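Minor fimbrium tip subunit Mfa3 (Porphyromonas gingivalis ATCC 33277, PDB 5NF4) forms part of the tip of the minor fimbriae, surface filaments that mediate biofilm formation and adhesion to host cells and other oral bacteria. Local coordinates at residues 87-92 with 124-129; 197-202 with 213-218; 274-279 with 318-323. All coordinates share one frame; numbering follows the deposited sequence.

Contact 1 (87-92 with 124-129)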
loop_
_atom_site.group_PDB
_atom_site.type_symbol
_atom_site.label_atom_id
_atom_site.label_comp_id
_atom_site.label_asym_id
_atom_site.label_seq_id
_atom_site.Cartn_x
_atom_site.Cartn_y
_atom_site.Cartn_z
ATOM N N GLU A 87 5.692 -24.240 3.096
ATOM C CA GLU A 87 6.093 -22.874 3.399
ATOM C C GLU A 87 7.500 -22.669 2.907
ATOM O O GLU A 87 8.272 -23.629 2.699
ATOM C CB GLU A 87 5.956 -22.573 4.897
ATOM C CG GLU A 87 6.905 -23.277 5.803
ATOM C CD GLU A 87 6.628 -22.995 7.287
ATOM O OE1 GLU A 87 5.713 -22.198 7.597
ATOM O OE2 GLU A 87 7.332 -23.565 8.144
ATOM N N HIS A 88 7.843 -21.414 2.670
ATOM C CA HIS A 88 9.133 -21.086 2.110
ATOM C C HIS A 88 9.535 -19.698 2.559
ATOM O O HIS A 88 8.691 -18.821 2.652
ATOM C CB HIS A 88 9.104 -21.127 0.581
ATOM C CG HIS A 88 10.438 -20.898 -0.030
ATOM N ND1 HIS A 88 11.261 -21.934 -0.419
ATOM C CD2 HIS A 88 11.125 -19.760 -0.275
ATOM C CE1 HIS A 88 12.382 -21.440 -0.906
ATOM N NE2 HIS A 88 12.334 -20.123 -0.808
ATOM N N PHE A 89 10.827 -19.512 2.809
ATOM C CA PHE A 89 11.304 -18.175 3.161
ATOM C C PHE A 89 12.479 -17.778 2.267
ATOM O O PHE A 89 13.414 -18.571 2.036
ATOM C CB PHE A 89 11.689 -18.114 4.642
ATOM C CG PHE A 89 12.158 -16.769 5.065
ATOM C CD1 PHE A 89 11.252 -15.773 5.310
ATOM C CD2 PHE A 89 13.517 -16.507 5.185
ATOM C CE1 PHE A 89 11.688 -14.485 5.718
ATOM C CE2 PHE A 89 13.967 -15.242 5.578
ATOM C CZ PHE A 89 13.052 -14.239 5.824
ATOM N N SER A 90 12.413 -16.568 1.710
ATOM C CA SER A 90 13.510 -16.057 0.868
ATOM C C SER A 90 14.019 -14.764 1.453
ATOM O O SER A 90 13.251 -14.008 2.011
ATOM C CB SER A 90 13.054 -15.789 -0.566
ATOM O OG SER A 90 12.297 -16.850 -1.100
ATOM N N SER A 91 15.309 -14.523 1.290
ATOM C CA SER A 91 15.881 -13.240 1.664
ATOM C C SER A 91 17.004 -12.893 0.700
ATOM O O SER A 91 17.600 -13.762 0.056
ATOM C CB SER A 91 16.368 -13.258 3.120
ATOM O OG SER A 91 17.394 -14.209 3.303
ATOM N N SER A 92 17.259 -11.600 0.576
ATOM C CA SER A 92 18.330 -11.126 -0.263
ATOM C C SER A 92 19.315 -10.474 0.671
ATOM O O SER A 92 18.969 -9.540 1.404
ATOM C CB SER A 92 17.818 -10.159 -1.326
ATOM O OG SER A 92 18.872 -9.679 -2.139
ATOM N N THR A 124 10.743 -16.125 11.905
ATOM C CA THR A 124 10.385 -16.568 13.239
ATOM C C THR A 124 8.853 -16.650 13.386
ATOM O O THR A 124 8.338 -17.571 14.020
ATOM C CB THR A 124 10.976 -15.590 14.292
ATOM O OG1 THR A 124 12.410 -15.638 14.224
ATOM C CG2 THR A 124 10.508 -15.935 15.704
ATOM N N ALA A 125 8.152 -15.680 12.806
ATOM C CA ALA A 125 6.672 -15.620 12.870
ATOM C C ALA A 125 6.028 -16.862 12.251
ATOM O O ALA A 125 4.944 -17.273 12.651
ATOM C CB ALA A 125 6.150 -14.392 12.162
ATOM N N MET A 126 6.671 -17.424 11.232
ATOM C CA MET A 126 6.091 -18.542 10.528
ATOM C C MET A 126 5.853 -19.724 11.471
ATOM O O MET A 126 4.904 -20.498 11.286
ATOM C CB MET A 126 7.007 -18.954 9.356
ATOM C CG MET A 126 7.030 -17.937 8.230
ATOM S SD MET A 126 8.380 -18.229 7.045
ATOM C CE MET A 126 7.603 -19.578 6.186
ATOM N N ALA A 127 6.707 -19.868 12.480
ATOM C CA ALA A 127 6.573 -21.012 13.372
ATOM C C ALA A 127 5.333 -20.889 14.265
ATOM O O ALA A 127 4.805 -21.905 14.733
ATOM C CB ALA A 127 7.831 -21.187 14.224
ATOM N N SER A 128 4.851 -19.670 14.500
ATOM C CA SER A 128 3.650 -19.492 15.304
ATOM C C SER A 128 2.382 -19.430 14.463
ATOM O O SER A 128 1.306 -19.189 15.006
ATOM C CB SER A 128 3.774 -18.216 16.158
ATOM O OG SER A 128 4.814 -18.432 17.111
ATOM N N ILE A 129 2.507 -19.649 13.153
ATOM C CA ILE A 129 1.353 -19.737 12.259
ATOM C C ILE A 129 1.154 -21.219 11.947
ATOM O O ILE A 129 1.745 -21.761 11.012
ATOM C CB ILE A 129 1.542 -18.943 10.966
ATOM C CG1 ILE A 129 1.706 -17.440 11.294
ATOM C CG2 ILE A 129 0.346 -19.147 10.046
ATOM C CD1 ILE A 129 2.087 -16.586 10.112
#
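Glu87 OE1 sits where a charge and a methyl group converge. Lys84 makes a salt bridge to it, while Met126 CE comes up from the helical side to 3.5 Å from Glu87 OE1. The same lysine also donates to Ile129 O, so one ammonium group ties the start of 87-92 to the end of 124-129.

Glu87 leaves the strand with CG flanked by both N and C of its own backbone (chi1 69°) and then runs straight out. That lays CB, CG, CD and OE1 beside the methyl: Met126 CE is 3.7 Å from Glu87 CB and equally near Glu87 CD. A bend at the last torsion of Met126 (chi3 77°) turns CE back toward the strand, where it also comes to 3.8 Å from His88 O.

This is a short helix laid against one face of a β-sheet. Met126 reaches across to the strand and also touches Ala73 on strand 71-78; Gln123 of the same helix touches Phe89. His88 points to the other face and stacks on Phe102.

Met126 SD lies 4.1 Å from Phe89 CB and 5.3 Å from the Phe89 ring centroid, a Met-aromatic contact in which the sulfur lies oblique to the ring. Ile129 N bonds to Met126 O at 3.2 Å, closing a type I turn from Met126 to Ile129 whose isoleucine packs on Phe77 and on helix 132-140.

Contact 2 (197-202 with 213-218)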
loop_
_atom_site.group_PDB
_atom_site.type_symbol
_atom_site.label_atom_id
_atom_site.label_comp_id
_atom_site.label_asym_id
_atom_site.label_seq_id
_atom_site.Cartn_x
_atom_site.Cartn_y
_atom_site.Cartn_z
ATOM N N ALA A 197 0.050 3.655 0.224
ATOM C CA ALA A 197 -0.175 4.457 -0.976
ATOM C C ALA A 197 0.969 5.474 -1.124
ATOM O O ALA A 197 1.659 5.767 -0.157
ATOM C CB ALA A 197 -1.538 5.184 -0.897
ATOM N N LYS A 198 1.166 5.986 -2.334
ATOM C CA LYS A 198 2.190 6.992 -2.603
ATOM C C LYS A 198 1.515 8.319 -2.881
ATOM O O LYS A 198 0.624 8.408 -3.737
ATOM C CB LYS A 198 3.047 6.541 -3.775
ATOM C CG LYS A 198 4.133 7.498 -4.237
ATOM C CD LYS A 198 4.945 6.878 -5.372
ATOM C CE LYS A 198 6.036 7.797 -5.864
ATOM N NZ LYS A 198 6.956 7.102 -6.799
ATOM N N LEU A 199 1.953 9.350 -2.156
ATOM C CA LEU A 199 1.449 10.690 -2.347
ATOM C C LEU A 199 2.520 11.482 -3.066
ATOM O O LEU A 199 3.665 11.517 -2.630
ATOM C CB LEU A 199 1.106 11.337 -1.007
ATOM C CG LEU A 199 0.702 12.814 -1.056
ATOM C CD1 LEU A 199 -0.626 13.005 -1.813
ATOM C CD2 LEU A 199 0.590 13.361 0.345
ATOM N N ASP A 200 2.129 12.099 -4.176
ATOM C CA ASP A 200 3.044 12.646 -5.147
ATOM C C ASP A 200 2.595 14.067 -5.475
ATOM O O ASP A 200 1.661 14.248 -6.238
ATOM C CB ASP A 200 3.026 11.739 -6.389
ATOM C CG ASP A 200 4.130 12.018 -7.365
ATOM O OD1 ASP A 200 4.687 13.138 -7.375
ATOM O OD2 ASP A 200 4.433 11.090 -8.160
ATOM N N VAL A 201 3.231 15.069 -4.870
ATOM C CA VAL A 201 2.823 16.468 -5.041
ATOM C C VAL A 201 3.849 17.265 -5.854
ATOM O O VAL A 201 5.024 17.381 -5.500
ATOM C CB VAL A 201 2.587 17.130 -3.662
ATOM C CG1 VAL A 201 2.194 18.581 -3.816
ATOM C CG2 VAL A 201 1.500 16.383 -2.891
ATOM N N ASN A 202 3.371 17.814 -6.966
ATOM C CA ASN A 202 4.211 18.493 -7.920
ATOM C C ASN A 202 3.822 19.954 -8.092
ATOM O O ASN A 202 2.675 20.264 -8.424
ATOM C CB ASN A 202 4.139 17.775 -9.267
ATOM C CG ASN A 202 4.608 16.315 -9.176
ATOM O OD1 ASN A 202 5.781 16.018 -9.402
ATOM N ND2 ASN A 202 3.710 15.427 -8.810
ATOM N N ILE A 213 5.170 21.410 2.934
ATOM C CA ILE A 213 4.056 20.537 2.654
ATOM C C ILE A 213 4.030 19.433 3.694
ATOM O O ILE A 213 5.045 18.787 3.935
ATOM C CB ILE A 213 4.146 19.868 1.265
ATOM C CG1 ILE A 213 4.471 20.877 0.174
ATOM C CG2 ILE A 213 2.839 19.096 0.981
ATOM C CD1 ILE A 213 4.609 20.237 -1.208
ATOM N N GLU A 214 2.865 19.212 4.285
ATOM C CA GLU A 214 2.678 18.197 5.313
ATOM C C GLU A 214 1.509 17.293 4.983
ATOM O O GLU A 214 0.444 17.770 4.614
ATOM C CB GLU A 214 2.389 18.829 6.676
ATOM C CG GLU A 214 3.519 19.617 7.269
ATOM C CD GLU A 214 3.056 20.503 8.414
ATOM O OE1 GLU A 214 2.344 21.501 8.146
ATOM O OE2 GLU A 214 3.396 20.199 9.573
ATOM N N LEU A 215 1.698 16.001 5.199
ATOM C CA LEU A 215 0.609 15.026 5.182
ATOM C C LEU A 215 0.025 14.864 6.578
ATOM O O LEU A 215 0.749 14.580 7.531
ATOM C CB LEU A 215 1.121 13.684 4.667
ATOM C CG LEU A 215 0.193 12.476 4.848
ATOM C CD1 LEU A 215 -1.121 12.595 4.083
ATOM C CD2 LEU A 215 0.955 11.254 4.453
ATOM N N CYS A 216 -1.290 15.062 6.684
ATOM C CA CYS A 216 -1.986 15.052 7.955
ATOM C C CYS A 216 -3.043 13.935 8.023
ATOM O O CYS A 216 -3.650 13.575 6.996
ATOM C CB CYS A 216 -2.653 16.398 8.191
ATOM S SG CYS A 216 -1.425 17.754 8.237
ATOM N N ASN A 217 -3.268 13.445 9.249
ATOM C CA ASN A 217 -4.248 12.393 9.587
ATOM C C ASN A 217 -3.920 11.038 8.973
ATOM O O ASN A 217 -4.802 10.208 8.813
ATOM C CB ASN A 217 -5.677 12.763 9.170
ATOM C CG ASN A 217 -6.277 13.896 9.988
ATOM O OD1 ASN A 217 -5.744 14.329 11.021
ATOM N ND2 ASN A 217 -7.392 14.408 9.495
ATOM N N ALA A 218 -2.658 10.797 8.665
ATOM C CA ALA A 218 -2.299 9.477 8.148
ATOM C C ALA A 218 -2.612 8.396 9.191
ATOM O O ALA A 218 -2.477 8.576 10.392
ATOM C CB ALA A 218 -0.824 9.435 7.763
#
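Ile213 reaches across to Val201 with the far end of its side chain. From CB the chain forks. CG2 heads toward the ring of Phe278 on the adjacent strand 277-282. CG1 takes the other branch, anti to the carbonyl carbon (chi1 -48°), and the extended chi2 of 178° carries CD1 on to the partner strand. There Ile213 CD1 meets Val201 CG1 at 3.9 Å, the two side chains passing alongside and pointing opposite ways.

Two residues along, the pattern repeats with leucines. Leu199 CD2 and Leu215 CD1 touch at 4.2 Å, methyl against methyl, with the side chains inclined to one another. The CA atoms of Leu199 and Leu215 are 8.7 Å apart, too far for backbone pairing, so the two strands are held together here by buried methyls, as in the interior of a β-sandwich.

On the opposite face of 197-202 the chemistry is polar. Asn202 ND2 donates to Asp200 OD1 over 2.9 Å with a bent N-H...O angle of 143°, coming from above the carboxylate plane, and Gln248 and His325 also bond to this carboxylate.

Here, at 197-202, strand 180-205 runs between strands 248-254 and 324-332, while 210-216 lies between 238-242 and 277-282. Trp249 and Leu280 cover Ile213 further, Tyr328 packs on Leu199, and Ile330 on Val201.

Contact 3 (274-279 with 318-323)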
loop_
_atom_site.group_PDB
_atom_site.type_symbol
_atom_site.label_atom_id
_atom_site.label_comp_id
_atom_site.label_asym_id
_atom_site.label_seq_id
_atom_site.Cartn_x
_atom_site.Cartn_y
_atom_site.Cartn_z
ATOM N N PRO A 274 -11.213 10.576 9.827
ATOM C CA PRO A 274 -9.953 9.997 9.363
ATOM C C PRO A 274 -9.515 10.441 7.967
ATOM O O PRO A 274 -8.663 9.794 7.365
ATOM C CB PRO A 274 -10.258 8.481 9.354
ATOM C CG PRO A 274 -11.744 8.448 8.923
ATOM C CD PRO A 274 -12.371 9.687 9.555
ATOM N N ILE A 275 -10.089 11.519 7.451
ATOM C CA ILE A 275 -9.723 11.965 6.118
ATOM C C ILE A 275 -8.249 12.384 6.086
ATOM O O ILE A 275 -7.806 13.204 6.883
ATOM C CB ILE A 275 -10.623 13.140 5.624
ATOM C CG1 ILE A 275 -12.065 12.649 5.493
ATOM C CG2 ILE A 275 -10.108 13.723 4.284
ATOM C CD1 ILE A 275 -13.108 13.742 5.204
ATOM N N ASN A 276 -7.500 11.815 5.147
ATOM C CA ASN A 276 -6.130 12.237 4.887
ATOM C C ASN A 276 -6.109 13.523 4.078
ATOM O O ASN A 276 -6.878 13.677 3.138
ATOM C CB ASN A 276 -5.365 11.162 4.110
ATOM C CG ASN A 276 -5.120 9.903 4.905
ATOM O OD1 ASN A 276 -5.936 9.453 5.747
ATOM N ND2 ASN A 276 -3.988 9.329 4.655
ATOM N N PHE A 277 -5.245 14.467 4.435
ATOM C CA PHE A 277 -5.099 15.649 3.609
ATOM C C PHE A 277 -3.676 16.131 3.676
ATOM O O PHE A 277 -2.946 15.770 4.606
ATOM C CB PHE A 277 -6.058 16.771 4.062
ATOM C CG PHE A 277 -5.768 17.330 5.442
ATOM C CD1 PHE A 277 -6.247 16.690 6.584
ATOM C CD2 PHE A 277 -5.074 18.538 5.602
ATOM C CE1 PHE A 277 -6.013 17.220 7.864
ATOM C CE2 PHE A 277 -4.849 19.051 6.850
ATOM C CZ PHE A 277 -5.326 18.414 7.987
ATOM N N PHE A 278 -3.275 16.935 2.695
ATOM C CA PHE A 278 -1.983 17.579 2.801
ATOM C C PHE A 278 -2.199 19.074 2.921
ATOM O O PHE A 278 -3.165 19.642 2.404
ATOM C CB PHE A 278 -1.014 17.210 1.656
ATOM C CG PHE A 278 -1.449 17.589 0.264
ATOM C CD1 PHE A 278 -1.035 18.778 -0.304
ATOM C CD2 PHE A 278 -2.181 16.706 -0.519
ATOM C CE1 PHE A 278 -1.385 19.110 -1.620
ATOM C CE2 PHE A 278 -2.535 17.042 -1.832
ATOM C CZ PHE A 278 -2.136 18.232 -2.378
ATOM N N ARG A 279 -1.331 19.655 3.727
ATOM C CA ARG A 279 -1.355 21.076 4.041
ATOM C C ARG A 279 -0.189 21.799 3.393
ATOM O O ARG A 279 0.969 21.471 3.649
ATOM C CB ARG A 279 -1.325 21.235 5.549
ATOM C CG ARG A 279 -1.083 22.643 6.007
ATOM C CD ARG A 279 -1.270 22.739 7.504
ATOM N NE ARG A 279 -2.674 22.602 7.876
ATOM C CZ ARG A 279 -3.121 21.961 8.954
ATOM N NH1 ARG A 279 -2.279 21.351 9.785
ATOM N NH2 ARG A 279 -4.430 21.925 9.195
ATOM N N TYR A 318 -13.166 9.243 0.283
ATOM C CA TYR A 318 -11.924 9.673 0.905
ATOM C C TYR A 318 -11.037 8.511 1.318
ATOM O O TYR A 318 -9.983 8.705 1.920
ATOM C CB TYR A 318 -12.210 10.537 2.130
ATOM C CG TYR A 318 -12.929 11.822 1.826
ATOM C CD1 TYR A 318 -12.211 12.974 1.465
ATOM C CD2 TYR A 318 -14.329 11.901 1.887
ATOM C CE1 TYR A 318 -12.852 14.162 1.200
ATOM C CE2 TYR A 318 -14.983 13.098 1.599
ATOM C CZ TYR A 318 -14.229 14.229 1.286
ATOM O OH TYR A 318 -14.834 15.421 0.987
ATOM N N THR A 319 -11.442 7.297 0.974
ATOM C CA THR A 319 -10.600 6.182 1.272
ATOM C C THR A 319 -9.292 6.324 0.497
ATOM O O THR A 319 -9.292 6.681 -0.677
ATOM C CB THR A 319 -11.280 4.870 0.911
ATOM O OG1 THR A 319 -12.362 4.633 1.831
ATOM C CG2 THR A 319 -10.288 3.668 0.919
ATOM N N VAL A 320 -8.193 6.049 1.180
ATOM C CA VAL A 320 -6.887 5.917 0.558
ATOM C C VAL A 320 -6.614 4.419 0.413
ATOM O O VAL A 320 -6.544 3.733 1.410
ATOM C CB VAL A 320 -5.803 6.571 1.416
ATOM C CG1 VAL A 320 -4.394 6.342 0.852
ATOM C CG2 VAL A 320 -6.081 8.084 1.589
ATOM N N TYR A 321 -6.439 3.936 -0.808
ATOM C CA TYR A 321 -6.236 2.511 -1.079
ATOM C C TYR A 321 -4.757 2.119 -1.167
ATOM O O TYR A 321 -3.940 2.850 -1.741
ATOM C CB TYR A 321 -6.942 2.138 -2.376
ATOM C CG TYR A 321 -8.449 2.107 -2.261
ATOM C CD1 TYR A 321 -9.101 1.007 -1.704
ATOM C CD2 TYR A 321 -9.219 3.171 -2.689
ATOM C CE1 TYR A 321 -10.483 0.983 -1.577
ATOM C CE2 TYR A 321 -10.598 3.154 -2.567
ATOM C CZ TYR A 321 -11.226 2.047 -2.012
ATOM O OH TYR A 321 -12.593 2.035 -1.894
ATOM N N ARG A 322 -4.420 0.928 -0.667
ATOM C CA ARG A 322 -3.038 0.467 -0.773
ATOM C C ARG A 322 -2.566 0.379 -2.220
ATOM O O ARG A 322 -3.340 0.060 -3.129
ATOM C CB ARG A 322 -2.880 -0.902 -0.123
ATOM C CG ARG A 322 -3.618 -2.010 -0.855
ATOM C CD ARG A 322 -3.609 -3.347 -0.077
ATOM N NE ARG A 322 -4.247 -3.177 1.223
ATOM C CZ ARG A 322 -3.774 -3.633 2.372
ATOM N NH1 ARG A 322 -2.661 -4.382 2.399
ATOM N NH2 ARG A 322 -4.423 -3.330 3.498
ATOM N N ASN A 323 -1.281 0.627 -2.414
ATOM C CA ASN A 323 -0.594 0.383 -3.665
ATOM C C ASN A 323 -1.153 1.223 -4.813
ATOM O O ASN A 323 -1.016 0.868 -5.976
ATOM C CB ASN A 323 -0.643 -1.108 -4.014
ATOM C CG ASN A 323 0.617 -1.586 -4.750
ATOM O OD1 ASN A 323 1.740 -1.293 -4.355
ATOM N ND2 ASN A 323 0.417 -2.328 -5.827
HETATM O O HOH W 1 -8.509 10.829 2.680
#
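Ile275 lies over the ring of Tyr318 in a CH-pi contact. Ile275 CD1 is 3.8 Å from the centroid of the Tyr318 ring and only 5° off the normal, almost exactly above the middle of the face. The extended chi2 of Ile275 (172°) carries CD1 out over the ring, with CG1 above the same face, over the end of the ring at CG. The second branch adds a closer touch nearby, Ile275 CG2 to Tyr318 CD1 at 3.6 Å. At the far end of the ring Tyr318 OH bonds to Ala308 O and to Trp264 N, so the ring that receives the isoleucine is fixed from its phenolic end as well.

A second, purely van der Waals contact lies one step along. Val320 CG2 presses on the side chain of Asn276, 3.9 Å from Asn276 CG, the two side chains crossing at about a right angle. Val320 also packs on Ala197.

Polar communication across the gap runs through one water. It accepts from Asn276 N at 2.8 Å and can donate to Tyr318 O, 2.7 Å away, next to the point where the CA atoms of Ile275 and Tyr318 come nearest. Alongside, Ile275 O is taken by Asn217 ND2.

The contact thus joins the lead-in to strand 277-282 with the long loop that precedes strand 324-332. Its direct touches are dispersive, and the water offers a partner to a buried N-H and carbonyl that do not bond to each other, a spacing consistent with room for the isoleucine to lie over the ring.

From the N terminus, contact 1 closes first, bringing helix 122-126 back onto strand 84-91 after strands 99-106 and 109-117 have been laid down. Contact 2 then closes a much shorter excursion, the turn between strands 180-205 and 210-216. Contact 3 comes last, spanning 38 residues to join the approach to strand 277-282 with the loop before 324-332. The three follow one another in series, without nesting or crossing. Contact 1 stands apart, its centre about 33 Å from that of contact 2 and about 32 Å from that of contact 3, across the chain's centre. Contacts 2 and 3 adjoin: strands 210-216 and 277-282 pair, with Cys216 N 2.8 Å from Phe277 O, a probable hydrogen bond.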